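Local coordinates for protein bacteriorhodopsin (Nanosalina sp., PDB 6EYU) that probably pumps protons inward across the cell membrane, as a light-driven rhodopsin that carries retinal covalently bound, at residues Ile84-His94 and Lys213-Ile224. Residues are numbered along the deposited sequence; the frame is centred on the assembly and turned at random.
With MUN ([(2~{S})-2,3-bis(oxidanyl)propyl] (~{E})-undec-2-enoate), chain L; RET (retinal), chain D; MUN ([(2~{S})-2,3-bis(oxidanyl)propyl] (~{E})-undec-2-enoate), chain T; MUN ([(2~{S})-2,3-bis(oxidanyl)propyl] (~{E})-undec-2-enoate), chain M.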
loop_
_atom_site.group_PDB
_atom_site.type_symbol
_atom_site.label_atom_id
_atom_site.label_comp_id
_atom_site.label_asym_id
_atom_site.label_seq_id
_atom_site.Cartn_x
_atom_site.Cartn_y
_atom_site.Cartn_z
ATOM N N ILE A 84 -6.545 -7.654 -10.857
ATOM C CA ILE A 84 -6.916 -8.726 -11.771
ATOM C C ILE A 84 -7.226 -10.007 -11.003
ATOM O O ILE A 84 -8.221 -10.679 -11.277
ATOM C CB ILE A 84 -5.792 -9.009 -12.786
ATOM C CG1 ILE A 84 -5.850 -7.997 -13.932
ATOM C CG2 ILE A 84 -5.908 -10.426 -13.325
ATOM C CD1 ILE A 84 -4.514 -7.753 -14.598
ATOM N N LEU A 85 -6.439 -10.274 -9.965
ATOM C CA LEU A 85 -6.574 -11.509 -9.203
ATOM C C LEU A 85 -7.685 -11.393 -8.164
ATOM O O LEU A 85 -8.421 -12.349 -7.923
ATOM C CB LEU A 85 -5.254 -11.858 -8.515
ATOM C CG LEU A 85 -4.150 -12.381 -9.437
ATOM C CD1 LEU A 85 -2.970 -12.885 -8.621
ATOM C CD2 LEU A 85 -4.684 -13.477 -10.346
ATOM N N LEU A 86 -7.802 -10.220 -7.551
ATOM C CA LEU A 86 -8.958 -9.911 -6.716
ATOM C C LEU A 86 -10.246 -10.264 -7.450
ATOM O O LEU A 86 -11.135 -10.907 -6.892
ATOM C CB LEU A 86 -8.968 -8.428 -6.339
ATOM C CG LEU A 86 -10.050 -8.029 -5.335
ATOM C CD1 LEU A 86 -9.941 -8.870 -4.072
ATOM C CD2 LEU A 86 -9.965 -6.547 -5.004
ATOM N N ALA A 87 -10.333 -9.846 -8.708
ATOM C CA ALA A 87 -11.502 -10.124 -9.532
ATOM C C ALA A 87 -11.705 -11.628 -9.684
ATOM O O ALA A 87 -12.812 -12.136 -9.506
ATOM C CB ALA A 87 -11.344 -9.474 -10.899
ATOM N N LEU A 88 -10.653 -12.318 -10.110
ATOM C CA LEU A 88 -10.671 -13.774 -10.200
ATOM C C LEU A 88 -11.160 -14.381 -8.889
ATOM O O LEU A 88 -12.107 -15.167 -8.872
ATOM C CB LEU A 88 -9.270 -14.296 -10.523
ATOM C CG LEU A 88 -9.180 -15.596 -11.326
ATOM C CD1 LEU A 88 -10.433 -15.821 -12.158
ATOM C CD2 LEU A 88 -7.943 -15.576 -12.211
ATOM N N GLY A 89 -10.520 -13.993 -7.790
ATOM C CA GLY A 89 -10.868 -14.516 -6.474
ATOM C C GLY A 89 -12.328 -14.288 -6.139
ATOM O O GLY A 89 -13.018 -15.196 -5.674
ATOM N N LEU A 90 -12.803 -13.072 -6.387
ATOM C CA LEU A 90 -14.163 -12.693 -6.028
ATOM C C LEU A 90 -15.173 -13.401 -6.920
ATOM O O LEU A 90 -16.224 -13.846 -6.456
ATOM C CB LEU A 90 -14.335 -11.179 -6.145
ATOM C CG LEU A 90 -13.605 -10.400 -5.053
ATOM C CD1 LEU A 90 -13.969 -8.924 -5.092
ATOM C CD2 LEU A 90 -13.923 -11.003 -3.694
ATOM N N THR A 91 -14.822 -13.551 -8.193
ATOM C CA THR A 91 -15.588 -14.392 -9.102
ATOM C C THR A 91 -15.822 -15.767 -8.488
ATOM O O THR A 91 -16.955 -16.244 -8.422
ATOM C CB THR A 91 -14.857 -14.566 -10.445
ATOM O OG1 THR A 91 -14.516 -13.281 -10.979
ATOM C CG2 THR A 91 -15.735 -15.310 -11.436
ATOM N N ALA A 92 -14.737 -16.421 -8.086
ATOM C CA ALA A 92 -14.823 -17.732 -7.457
ATOM C C ALA A 92 -15.703 -17.671 -6.211
ATOM O O ALA A 92 -16.491 -18.581 -5.952
ATOM C CB ALA A 92 -13.434 -18.236 -7.097
ATOM N N PHE A 93 -15.539 -16.610 -5.428
ATOM C CA PHE A 93 -16.269 -16.467 -4.173
ATOM C C PHE A 93 -17.750 -16.227 -4.441
ATOM O O PHE A 93 -18.588 -16.405 -3.557
ATOM C CB PHE A 93 -15.694 -15.312 -3.353
ATOM C CG PHE A 93 -14.388 -15.636 -2.689
ATOM C CD1 PHE A 93 -13.773 -16.858 -2.906
ATOM C CD2 PHE A 93 -13.788 -14.732 -1.831
ATOM C CE1 PHE A 93 -12.578 -17.169 -2.288
ATOM C CE2 PHE A 93 -12.591 -15.036 -1.208
ATOM C CZ PHE A 93 -11.987 -16.257 -1.435
ATOM N N HIS A 94 -18.066 -15.831 -5.669
ATOM C CA HIS A 94 -19.326 -15.158 -5.950
ATOM C C HIS A 94 -20.512 -16.056 -5.615
ATOM O O HIS A 94 -21.529 -15.589 -5.103
ATOM C CB HIS A 94 -19.387 -14.739 -7.419
ATOM C CG HIS A 94 -20.627 -13.984 -7.778
ATOM N ND1 HIS A 94 -21.005 -12.826 -7.131
ATOM C CD2 HIS A 94 -21.629 -14.273 -8.642
ATOM C CE1 HIS A 94 -22.153 -12.402 -7.627
ATOM N NE2 HIS A 94 -22.554 -13.262 -8.546
ATOM N N LYS A 213 -6.308 -7.029 -19.232
ATOM C CA LYS A 213 -7.007 -5.933 -18.569
ATOM C C LYS A 213 -8.267 -5.550 -19.355
ATOM O O LYS A 213 -9.385 -5.837 -18.927
ATOM C CB LYS A 213 -6.074 -4.728 -18.431
ATOM C CG LYS A 213 -4.897 -5.068 -17.512
ATOM C CD LYS A 213 -3.948 -3.880 -17.349
ATOM C CE LYS A 213 -2.799 -4.232 -16.399
ATOM N NZ LYS A 213 -1.755 -4.960 -17.135
ATOM N N GLN A 214 -8.079 -4.908 -20.504
ATOM C CA GLN A 214 -9.201 -4.406 -21.291
ATOM C C GLN A 214 -10.162 -5.538 -21.641
ATOM O O GLN A 214 -11.341 -5.496 -21.289
ATOM C CB GLN A 214 -8.700 -3.735 -22.572
ATOM C CG GLN A 214 -8.401 -2.252 -22.419
ATOM C CD GLN A 214 -6.915 -1.962 -22.339
ATOM O OE1 GLN A 214 -6.404 -1.087 -23.037
ATOM N NE2 GLN A 214 -6.220 -2.676 -21.462
ATOM N N VAL A 215 -9.636 -6.575 -22.285
ATOM C CA VAL A 215 -10.447 -7.714 -22.700
ATOM C C VAL A 215 -10.988 -8.463 -21.485
ATOM O O VAL A 215 -12.136 -8.908 -21.479
ATOM C CB VAL A 215 -9.630 -8.695 -23.562
ATOM C CG1 VAL A 215 -10.445 -9.944 -23.863
ATOM C CG2 VAL A 215 -9.180 -8.020 -24.848
ATOM N N TYR A 216 -10.160 -8.579 -20.452
ATOM C CA TYR A 216 -10.449 -9.466 -19.331
ATOM C C TYR A 216 -11.620 -8.934 -18.513
ATOM O O TYR A 216 -12.471 -9.699 -18.059
ATOM C CB TYR A 216 -9.213 -9.608 -18.440
ATOM C CG TYR A 216 -9.507 -10.150 -17.059
ATOM C CD1 TYR A 216 -9.886 -11.475 -16.884
ATOM C CD2 TYR A 216 -9.205 -9.404 -15.927
ATOM C CE1 TYR A 216 -10.046 -12.012 -15.621
ATOM C CE2 TYR A 216 -9.359 -9.933 -14.659
ATOM C CZ TYR A 216 -9.784 -11.236 -14.512
ATOM O OH TYR A 216 -9.958 -11.761 -13.252
ATOM N N GLY A 217 -11.689 -7.613 -18.378
ATOM C CA GLY A 217 -12.759 -6.975 -17.623
ATOM C C GLY A 217 -14.128 -7.291 -18.195
ATOM O O GLY A 217 -15.060 -7.609 -17.456
ATOM N N PHE A 218 -14.253 -7.185 -19.514
ATOM C CA PHE A 218 -15.478 -7.580 -20.200
ATOM C C PHE A 218 -15.729 -9.073 -20.024
ATOM O O PHE A 218 -16.765 -9.481 -19.499
ATOM C CB PHE A 218 -15.383 -7.241 -21.689
ATOM C CG PHE A 218 -15.432 -5.769 -21.980
ATOM C CD1 PHE A 218 -16.574 -5.036 -21.708
ATOM C CD2 PHE A 218 -14.299 -5.098 -22.410
ATOM C CE1 PHE A 218 -16.605 -3.670 -21.911
ATOM C CE2 PHE A 218 -14.320 -3.731 -22.611
ATOM C CZ PHE A 218 -15.475 -3.015 -22.361
ATOM N N LEU A 219 -14.712 -9.871 -20.334
ATOM C CA LEU A 219 -14.822 -11.323 -20.276
ATOM C C LEU A 219 -15.358 -11.766 -18.917
ATOM O O LEU A 219 -16.239 -12.621 -18.835
ATOM C CB LEU A 219 -13.453 -11.958 -20.527
ATOM C CG LEU A 219 -13.434 -13.333 -21.201
ATOM C CD1 LEU A 219 -12.777 -14.357 -20.289
ATOM C CD2 LEU A 219 -14.836 -13.776 -21.591
ATOM N N ASP A 220 -14.860 -11.136 -17.859
ATOM C CA ASP A 220 -15.179 -11.548 -16.497
ATOM C C ASP A 220 -16.642 -11.261 -16.181
ATOM O O ASP A 220 -17.346 -12.105 -15.626
ATOM C CB ASP A 220 -14.279 -10.818 -15.498
ATOM C CG ASP A 220 -14.649 -11.110 -14.058
ATOM O OD1 ASP A 220 -14.874 -12.295 -13.730
ATOM O OD2 ASP A 220 -14.629 -10.170 -13.236
ATOM N N MET A 221 -17.105 -10.078 -16.574
ATOM C CA MET A 221 -18.411 -9.589 -16.148
ATOM C C MET A 221 -19.517 -10.232 -16.976
ATOM O O MET A 221 -20.595 -10.532 -16.457
ATOM C CB MET A 221 -18.473 -8.067 -16.285
ATOM C CG MET A 221 -17.647 -7.323 -15.249
ATOM S SD MET A 221 -18.152 -5.604 -15.051
ATOM C CE MET A 221 -16.689 -4.755 -15.640
ATOM N N TYR A 222 -19.194 -10.580 -18.217
ATOM C CA TYR A 222 -20.150 -11.244 -19.097
ATOM C C TYR A 222 -20.289 -12.723 -18.744
ATOM O O TYR A 222 -21.387 -13.278 -18.789
ATOM C CB TYR A 222 -19.725 -11.089 -20.559
ATOM C CG TYR A 222 -20.283 -9.854 -21.231
ATOM C CD1 TYR A 222 -21.595 -9.817 -21.682
ATOM C CD2 TYR A 222 -19.499 -8.720 -21.405
ATOM C CE1 TYR A 222 -22.110 -8.689 -22.293
ATOM C CE2 TYR A 222 -20.007 -7.586 -22.010
ATOM C CZ TYR A 222 -21.312 -7.577 -22.454
ATOM O OH TYR A 222 -21.820 -6.451 -23.063
ATOM N N LEU A 223 -19.187 -13.340 -18.324
ATOM C CA LEU A 223 -19.198 -14.750 -17.945
ATOM C C LEU A 223 -20.044 -14.966 -16.693
ATOM O O LEU A 223 -20.828 -15.912 -16.620
ATOM C CB LEU A 223 -17.771 -15.248 -17.698
ATOM C CG LEU A 223 -17.242 -16.279 -18.698
ATOM C CD1 LEU A 223 -17.673 -15.927 -20.114
ATOM C CD2 LEU A 223 -15.727 -16.384 -18.606
ATOM N N ILE A 224 -19.812 -14.138 -15.679
ATOM C CA ILE A 224 -20.662 -14.114 -14.494
ATOM C C ILE A 224 -22.118 -13.890 -14.888
ATOM O O ILE A 224 -22.997 -14.677 -14.537
ATOM C CB ILE A 224 -20.236 -12.991 -13.531
ATOM C CG1 ILE A 224 -18.968 -13.393 -12.777
ATOM C CG2 ILE A 224 -21.358 -12.674 -12.553
ATOM C CD1 ILE A 224 -18.261 -12.232 -12.112
HETATM C CAR MUN L . -11.885 -1.124 -26.043
HETATM C CAQ MUN L . -12.784 -2.345 -26.243
HETATM C CAP MUN L . -11.973 -3.619 -26.002
HETATM C CAO MUN L . -12.627 -4.786 -26.744
HETATM C CAN MUN L . -12.709 -5.996 -25.815
HETATM C CAM MUN L . -14.176 -6.377 -25.608
HETATM C CAK MUN L . -14.394 -7.826 -26.046
HETATM C CAH MUN L . -14.358 -8.734 -24.815
HETATM C CAF MUN L . -15.213 -9.979 -25.063
HETATM C CAC MUN L . -16.475 -10.088 -24.204
HETATM C CAA MUN L . -17.278 -11.379 -24.385
HETATM O OAD MUN L . -17.220 -12.014 -25.438
HETATM O OAB MUN L . -18.169 -11.643 -23.391
HETATM C CAE MUN L . -19.268 -12.388 -23.923
HETATM C CAG MUN L . -19.136 -13.857 -23.514
HETATM O OAJ MUN L . -18.464 -13.943 -22.256
HETATM C CAI MUN L . -20.529 -14.478 -23.393
HETATM O OAL MUN L . -21.377 -13.605 -22.644
HETATM C C1 RET D . 8.007 -10.200 -13.659
HETATM C C2 RET D . 9.326 -10.154 -12.881
HETATM C C3 RET D . 10.124 -11.447 -13.049
HETATM C C4 RET D . 9.372 -12.615 -12.420
HETATM C C5 RET D . 7.893 -12.578 -12.807
HETATM C C6 RET D . 7.265 -11.514 -13.381
HETATM C C7 RET D . 5.863 -11.626 -13.737
HETATM C C8 RET D . 5.190 -10.568 -14.267
HETATM C C9 RET D . 3.774 -10.680 -14.510
HETATM C C10 RET D . 3.063 -9.634 -15.092
HETATM C C11 RET D . 1.696 -9.672 -15.443
HETATM C C12 RET D . 1.283 -8.433 -15.922
HETATM C C13 RET D . -0.045 -8.074 -16.243
HETATM C C14 RET D . -0.333 -6.782 -16.703
HETATM C C15 RET D . -1.599 -6.260 -16.953
HETATM C C16 RET D . 7.103 -9.050 -13.212
HETATM C C17 RET D . 8.275 -10.105 -15.162
HETATM C C18 RET D . 7.067 -13.841 -12.555
HETATM C C19 RET D . 3.051 -11.982 -14.164
HETATM C C20 RET D . -1.167 -9.107 -16.115
HETATM C CAN MUN T . -19.121 -1.104 -30.426
HETATM C CAM MUN T . -19.323 -2.572 -30.047
HETATM C CAK MUN T . -20.751 -2.774 -29.537
HETATM C CAH MUN T . -20.970 -4.251 -29.200
HETATM C CAF MUN T . -22.271 -4.408 -28.407
HETATM C CAC MUN T . -22.754 -5.851 -28.216
HETATM C CAA MUN T . -23.734 -6.077 -27.060
HETATM O OAD MUN T . -24.236 -5.122 -26.464
HETATM O OAB MUN T . -24.170 -7.359 -26.927
HETATM C CAE MUN T . -23.819 -7.861 -25.634
HETATM C CAG MUN T . -25.082 -8.022 -24.784
HETATM O OAJ MUN T . -26.229 -7.674 -25.564
HETATM C CAI MUN T . -25.203 -9.474 -24.317
HETATM O OAL MUN T . -26.514 -9.699 -23.793
HETATM C CAN MUN M . -1.899 -4.018 -3.633
HETATM C CAM MUN M . -3.249 -3.679 -4.269
HETATM C CAK MUN M . -4.365 -3.878 -3.239
HETATM C CAH MUN M . -5.307 -2.673 -3.286
HETATM C CAF MUN M . -6.547 -2.920 -2.416
HETATM C CAC MUN M . -7.268 -4.260 -2.596
HETATM C CAA MUN M . -8.244 -4.631 -1.473
HETATM O OAD MUN M . -8.513 -3.824 -0.581
HETATM O OAB MUN M . -8.899 -5.812 -1.645
HETATM C CAE MUN M . -9.141 -6.414 -0.368
HETATM C CAG MUN M . -10.645 -6.613 -0.168
HETATM O OAJ MUN M . -11.335 -6.296 -1.380
HETATM C CAI MUN M . -10.920 -8.071 0.210
HETATM O OAL MUN M . -12.246 -8.186 0.734
#
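The phenol ring of Tyr216 meets Ile84 O at its hydroxyl-bearing edge, close to the ring plane, while Ile84 CG2 lies on one side of that plane, 3.7 Å from Tyr216 CE2, and Ala87 CB approaches obliquely from the other. Elsewhere the ring meets that of His48. With Tyr216 CG trans to the backbone N (chi1 163°), the ring reaches across to helix 72-93, where its OH donates a 2.8 Å hydrogen bond to Ile84 O, at a C=O...OH angle of 149°. Ile84 O also accepts from Leu88 N within its own helix, so two donors grip this carbonyl. A phenylalanine in place of Tyr216 would probably keep the packing on Ile84 but leave Ile84 O with the Leu88 amide alone, losing the hydrogen bond that ties the helices here. One turn on, the Asp220 carboxylate passes Thr91 in the opposite sense, with OD1 2.9 Å from Thr91 OG1, and has Ala87 CB 4.1 Å from OD2. Its OD2 is hydrogen-bonded to His48 of helix 42-63, and Thr91 OG1 turns back to Ala87 O. Toward the segments' C-terminal ends, Thr91 CG2 packs at 4.0 Å on Ile224 CG1, and Ile224 CG2 approaches the His94 ring obliquely. At the other end, Ile84 CD1 sits 4.0 Å from Lys213 CG and 3.9 Å from retinal C20. The segments run nearly parallel, 7° apart, their axes 11.3 Å from each other, so side chains rather than backbones fill the gap. This is the pairing of the third and seventh transmembrane helices of the seven-helix microbial rhodopsin fold, running from the retinal, bound covalently at Lys213 NZ, to a buried polar cluster of Asp220, His48 and Thr91, consistent with a proton-transfer site well away from the chromophore.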